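Local coordinates for protein aminoglycoside phosphotransferase (Alicyclobacillus acidocaldarius subsp. acidocaldarius, PDB 4PDY) that probably acts as a transferase, as expected for a member of the aminoglycoside phosphotransferase family with its protein-kinase-like fold, at residues Phe181-Asp195 / Leu322-Gln336. Residues are numbered along the deposited sequence; the frame is centred on the assembly and turned at random.
Sequences FDQLLLSMRDELHRD and LDALQQYAVQAEKRQ. With SCN (thiocyanate ion), chain C.
Leu325 CD2 lies over one face of the Phe181 ring, 3.9 Å from its centroid in a CH-pi contact, while Leu322 CA meets the ring's edge in plane. The guanidinium of Arg335 carries the hydroxyl of Tyr328 above its centre; at its rim sit the Asp195 carboxylate, a thiocyanate probably left from crystallisation, and a water. Selenomethionine Met188 completes the apolar end with an oblique Met-aromatic contact, SE 4.2 Å from Tyr328 CD2. Its methyl CE and the end of Leu325 reach toward each other tip to tip, the selenomethionine chain bending at its last torsion to bring CE against both CG and CD1. Leu184 is a textbook knob into a hole formed by Leu322, Leu325, Gln326 and Ala329. This is parallel helix packing at 29° in the helical part of the fold; the break at Met188, N-cap of the next helix, widens the crossing to 54°, and polar groups and water take over. Arg335 NH1 reaches Asp195 OD2 at 2.8 Å from above the carboxylate plane, in a salt bridge, whereas Gln336, in one of its two conformers, points NE2 almost straight (170°) at the syn lone pair of Asp195 OD1. Arg300 also pairs with OD1. An alanine in place of Asp195 would probably leave Arg335 and Arg300 without the carboxylate they share. A water joins Tyr328 OH, Glu191 OE1 and Asp195 OD2, accepting from the phenol.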
# COMPACT_ATOMS: atom_id res chain seq x y z
N PHE A 181 -22.19 -17.45 -1.31
CA PHE A 181 -20.73 -17.29 -1.32
C PHE A 181 -20.02 -18.63 -1.59
O PHE A 181 -19.16 -18.71 -2.47
CB PHE A 181 -20.23 -16.71 0.01
CG PHE A 181 -18.77 -16.36 -0.00
CD1 PHE A 181 -17.83 -17.37 0.16
CD2 PHE A 181 -18.31 -15.07 -0.19
CE1 PHE A 181 -16.48 -17.08 0.15
CE2 PHE A 181 -16.96 -14.79 -0.21
CZ PHE A 181 -16.03 -15.81 -0.05
N ASP A 182 -20.39 -19.66 -0.85
CA ASP A 182 -19.79 -20.99 -0.99
C ASP A 182 -19.90 -21.43 -2.43
O ASP A 182 -18.93 -21.90 -3.01
CB ASP A 182 -20.53 -21.99 -0.12
CG ASP A 182 -20.44 -21.68 1.38
OD1 ASP A 182 -19.41 -21.15 1.86
OD2 ASP A 182 -21.44 -22.02 2.08
N GLN A 183 -21.10 -21.34 -2.98
CA GLN A 183 -21.33 -21.82 -4.34
C GLN A 183 -20.52 -21.01 -5.36
O GLN A 183 -19.94 -21.55 -6.29
CB GLN A 183 -22.81 -21.78 -4.71
CG GLN A 183 -23.65 -22.71 -3.86
CD GLN A 183 -25.11 -22.62 -4.21
OE1 GLN A 183 -25.50 -22.91 -5.33
NE2 GLN A 183 -25.94 -22.20 -3.25
N LEU A 184 -20.50 -19.69 -5.21
CA LEU A 184 -19.75 -18.85 -6.12
C LEU A 184 -18.24 -19.17 -6.05
O LEU A 184 -17.58 -19.29 -7.07
CB LEU A 184 -20.03 -17.37 -5.83
CG LEU A 184 -19.22 -16.37 -6.64
CD1 LEU A 184 -19.44 -16.52 -8.14
CD2 LEU A 184 -19.58 -14.96 -6.21
N LEU A 185 -17.70 -19.27 -4.84
CA LEU A 185 -16.28 -19.64 -4.69
C LEU A 185 -16.00 -20.99 -5.38
O LEU A 185 -15.03 -21.12 -6.13
CB LEU A 185 -15.91 -19.68 -3.20
CG LEU A 185 -14.43 -20.02 -2.94
CD1 LEU A 185 -13.52 -18.88 -3.39
CD2 LEU A 185 -14.23 -20.32 -1.47
N LEU A 186 -16.86 -21.97 -5.16
CA LEU A 186 -16.66 -23.29 -5.79
C LEU A 186 -16.69 -23.22 -7.32
O LEU A 186 -15.93 -23.94 -7.99
CB LEU A 186 -17.67 -24.31 -5.26
CG LEU A 186 -17.42 -24.72 -3.80
CD1 LEU A 186 -18.66 -25.32 -3.19
CD2 LEU A 186 -16.23 -25.67 -3.69
N SER A 187 -17.53 -22.33 -7.84
CA SER A 187 -17.67 -22.19 -9.29
C SER A 187 -16.40 -21.67 -9.96
O SER A 187 -16.26 -21.84 -11.17
CB SER A 187 -18.83 -21.25 -9.66
OG SER A 187 -18.50 -19.88 -9.46
N MSE A 188 -15.51 -21.03 -9.21
CA MSE A 188 -14.29 -20.48 -9.81
C MSE A 188 -13.02 -21.21 -9.41
O MSE A 188 -11.93 -20.71 -9.66
CB MSE A 188 -14.19 -18.97 -9.57
CG MSE A 188 -14.06 -18.67 -8.11
SE MSE A 188 -13.80 -16.74 -7.78
CE MSE A 188 -15.67 -16.50 -7.82
N ARG A 189 -13.14 -22.41 -8.84
CA ARG A 189 -11.96 -23.13 -8.35
C ARG A 189 -10.90 -23.34 -9.43
O ARG A 189 -9.72 -23.20 -9.16
CB ARG A 189 -12.34 -24.50 -7.82
CG ARG A 189 -12.96 -24.48 -6.44
CD ARG A 189 -13.45 -25.88 -6.09
NE ARG A 189 -14.75 -26.15 -6.72
CZ ARG A 189 -15.39 -27.31 -6.67
NH1 ARG A 189 -14.85 -28.37 -6.06
NH2 ARG A 189 -16.58 -27.41 -7.27
N ASP A 190 -11.32 -23.70 -10.63
CA ASP A 190 -10.34 -24.05 -11.65
C ASP A 190 -9.56 -22.81 -12.08
O ASP A 190 -8.32 -22.88 -12.22
CB ASP A 190 -10.98 -24.80 -12.82
CG ASP A 190 -11.42 -26.22 -12.44
OD1 ASP A 190 -10.55 -27.08 -12.09
OD2 ASP A 190 -12.64 -26.50 -12.49
N GLU A 191 -10.22 -21.65 -12.20
CA GLU A 191 -9.50 -20.42 -12.54
C GLU A 191 -8.59 -19.97 -11.40
O GLU A 191 -7.48 -19.49 -11.62
CB GLU A 191 -10.44 -19.26 -12.91
CG GLU A 191 -9.71 -17.92 -13.11
CD GLU A 191 -10.63 -16.73 -13.41
OE1 GLU A 191 -10.82 -15.85 -12.50
OE2 GLU A 191 -11.15 -16.70 -14.55
N LEU A 192 -9.09 -20.05 -10.17
CA LEU A 192 -8.28 -19.66 -9.03
C LEU A 192 -7.02 -20.53 -8.93
O LEU A 192 -5.93 -20.03 -8.70
CB LEU A 192 -9.11 -19.77 -7.75
CG LEU A 192 -10.27 -18.79 -7.58
CD1 LEU A 192 -11.01 -19.18 -6.31
CD2 LEU A 192 -9.76 -17.37 -7.47
N HIS A 193 -7.21 -21.83 -9.12
CA HIS A 193 -6.09 -22.79 -9.09
C HIS A 193 -5.06 -22.45 -10.18
O HIS A 193 -3.85 -22.38 -9.91
CB HIS A 193 -6.63 -24.22 -9.24
CG HIS A 193 -5.60 -25.30 -9.16
ND1 HIS A 193 -5.88 -26.60 -9.50
CD2 HIS A 193 -4.30 -25.28 -8.78
CE1 HIS A 193 -4.79 -27.34 -9.33
NE2 HIS A 193 -3.82 -26.56 -8.89
N ARG A 194 -5.54 -22.20 -11.39
CA ARG A 194 -4.66 -21.87 -12.51
C ARG A 194 -3.85 -20.62 -12.21
O ARG A 194 -2.63 -20.58 -12.39
CB ARG A 194 -5.45 -21.67 -13.80
CG ARG A 194 -4.56 -21.63 -15.03
CD ARG A 194 -5.23 -21.18 -16.32
NE ARG A 194 -6.66 -21.46 -16.40
CZ ARG A 194 -7.65 -20.56 -16.44
NH1 ARG A 194 -7.41 -19.26 -16.43
NH2 ARG A 194 -8.90 -20.97 -16.50
N ASP A 195 -4.52 -19.58 -11.72
CA ASP A 195 -3.83 -18.33 -11.44
C ASP A 195 -2.80 -18.47 -10.31
O ASP A 195 -1.69 -17.94 -10.40
CB ASP A 195 -4.83 -17.25 -11.04
CG ASP A 195 -5.56 -16.61 -12.21
OD1 ASP A 195 -5.16 -16.79 -13.38
OD2 ASP A 195 -6.56 -15.89 -11.94
N LEU A 322 -19.52 -11.38 0.13
CA LEU A 322 -20.22 -11.82 -1.07
C LEU A 322 -20.22 -10.73 -2.13
O LEU A 322 -19.94 -10.99 -3.31
CB LEU A 322 -21.64 -12.31 -0.78
CG LEU A 322 -22.43 -12.74 -2.02
CD1 LEU A 322 -21.77 -13.92 -2.75
CD2 LEU A 322 -23.85 -13.08 -1.63
N ASP A 323 -20.47 -9.48 -1.70
CA ASP A 323 -20.38 -8.34 -2.63
C ASP A 323 -19.01 -8.35 -3.32
O ASP A 323 -18.91 -8.22 -4.54
CB ASP A 323 -20.56 -6.96 -1.94
CG ASP A 323 -21.90 -6.78 -1.27
OD1 ASP A 323 -22.86 -7.48 -1.64
OD2 ASP A 323 -22.00 -5.90 -0.37
N ALA A 324 -17.95 -8.50 -2.53
CA ALA A 324 -16.59 -8.45 -3.09
C ALA A 324 -16.29 -9.61 -4.05
O ALA A 324 -15.72 -9.40 -5.11
CB ALA A 324 -15.57 -8.43 -1.97
N LEU A 325 -16.73 -10.82 -3.69
CA LEU A 325 -16.48 -11.97 -4.54
C LEU A 325 -17.31 -11.89 -5.84
O LEU A 325 -16.84 -12.25 -6.92
CB LEU A 325 -16.76 -13.27 -3.80
CG LEU A 325 -16.24 -14.51 -4.52
CD1 LEU A 325 -14.73 -14.53 -4.56
CD2 LEU A 325 -16.76 -15.75 -3.82
N GLN A 326 -18.53 -11.34 -5.73
CA GLN A 326 -19.36 -11.12 -6.90
C GLN A 326 -18.69 -10.15 -7.88
O GLN A 326 -18.66 -10.39 -9.09
CB GLN A 326 -20.75 -10.59 -6.54
CG GLN A 326 -21.67 -11.64 -5.92
CD GLN A 326 -22.92 -11.07 -5.29
OE1 GLN A 326 -22.96 -9.90 -4.89
NE2 GLN A 326 -23.95 -11.87 -5.24
N GLN A 327 -18.15 -9.06 -7.35
CA GLN A 327 -17.45 -8.11 -8.20
C GLN A 327 -16.22 -8.72 -8.84
O GLN A 327 -15.93 -8.44 -10.00
CB GLN A 327 -17.06 -6.84 -7.44
CG GLN A 327 -16.17 -5.90 -8.26
CD GLN A 327 -16.19 -4.46 -7.80
OE1 GLN A 327 -17.25 -3.91 -7.49
NE2 GLN A 327 -15.01 -3.82 -7.80
N TYR A 328 -15.49 -9.56 -8.10
CA TYR A 328 -14.33 -10.23 -8.68
C TYR A 328 -14.78 -11.12 -9.85
O TYR A 328 -14.15 -11.14 -10.91
CB TYR A 328 -13.62 -11.08 -7.63
CG TYR A 328 -12.32 -11.70 -8.13
CD1 TYR A 328 -11.13 -10.99 -8.04
CD2 TYR A 328 -12.30 -12.95 -8.71
CE1 TYR A 328 -9.94 -11.53 -8.51
CE2 TYR A 328 -11.11 -13.49 -9.15
CZ TYR A 328 -9.94 -12.78 -9.05
OH TYR A 328 -8.75 -13.30 -9.49
N ALA A 329 -15.87 -11.85 -9.67
CA ALA A 329 -16.39 -12.72 -10.71
C ALA A 329 -16.79 -11.93 -11.96
O ALA A 329 -16.50 -12.32 -13.08
CB ALA A 329 -17.56 -13.53 -10.19
N VAL A 330 -17.47 -10.80 -11.73
CA VAL A 330 -17.87 -9.91 -12.84
C VAL A 330 -16.67 -9.47 -13.67
O VAL A 330 -16.73 -9.44 -14.90
CB VAL A 330 -18.65 -8.68 -12.32
CG1 VAL A 330 -18.77 -7.60 -13.38
CG2 VAL A 330 -20.02 -9.11 -11.84
N GLN A 331 -15.59 -9.14 -12.99
CA GLN A 331 -14.38 -8.63 -13.64
C GLN A 331 -13.37 -9.68 -14.08
O GLN A 331 -12.34 -9.34 -14.66
CB GLN A 331 -13.69 -7.65 -12.70
CG GLN A 331 -14.60 -6.50 -12.34
CD GLN A 331 -13.89 -5.37 -11.67
OE1 GLN A 331 -12.78 -5.51 -11.12
NE2 GLN A 331 -14.52 -4.22 -11.71
N ALA A 332 -13.67 -10.94 -13.80
CA ALA A 332 -12.65 -11.98 -13.95
C ALA A 332 -12.12 -12.08 -15.38
O ALA A 332 -10.91 -12.22 -15.58
CB ALA A 332 -13.18 -13.32 -13.47
N GLU A 333 -12.99 -12.01 -16.38
CA GLU A 333 -12.52 -12.12 -17.76
C GLU A 333 -11.71 -10.90 -18.18
O GLU A 333 -10.70 -11.04 -18.87
CB GLU A 333 -13.65 -12.36 -18.76
CG GLU A 333 -13.14 -12.36 -20.19
CD GLU A 333 -11.93 -13.28 -20.36
OE1 GLU A 333 -11.99 -14.38 -19.80
OE2 GLU A 333 -10.91 -12.92 -20.99
N LYS A 334 -12.13 -9.71 -17.76
CA LYS A 334 -11.34 -8.50 -18.03
C LYS A 334 -9.96 -8.56 -17.38
O LYS A 334 -8.97 -8.15 -17.97
CB LYS A 334 -12.09 -7.24 -17.58
CG LYS A 334 -13.16 -6.78 -18.54
CD LYS A 334 -12.58 -6.23 -19.83
CE LYS A 334 -12.04 -4.83 -19.66
NZ LYS A 334 -11.68 -4.25 -20.98
N ARG A 335 -9.91 -9.09 -16.16
CA ARG A 335 -8.64 -9.28 -15.46
C ARG A 335 -7.73 -10.26 -16.23
O ARG A 335 -6.54 -9.99 -16.43
CB ARG A 335 -8.90 -9.78 -14.03
CG ARG A 335 -7.65 -10.16 -13.26
CD ARG A 335 -7.98 -10.55 -11.83
NE ARG A 335 -6.82 -11.00 -11.08
CZ ARG A 335 -6.28 -12.23 -11.19
NH1 ARG A 335 -6.82 -13.13 -12.00
NH2 ARG A 335 -5.21 -12.54 -10.48
N GLN A 336 -8.30 -11.39 -16.65
CA GLN A 336 -7.56 -12.37 -17.46
C GLN A 336 -7.02 -11.72 -18.73
O GLN A 336 -5.86 -11.91 -19.08
CB GLN A 336 -8.46 -13.55 -17.84
CG GLN A 336 -8.80 -14.48 -16.69
CD GLN A 336 -7.57 -15.13 -16.09
OE1 GLN A 336 -6.74 -15.70 -16.80
NE2 GLN A 336 -7.46 -15.08 -14.78
S SCN C . -6.76 -10.46 -6.99
C SCN C . -6.36 -9.56 -8.02
N SCN C . -6.05 -8.87 -8.81
O HOH W 1 -9.39 -13.47 -13.43
O HOH W 2 -8.79 -15.71 -10.40
O HOH W 3 -5.31 -18.05 -15.64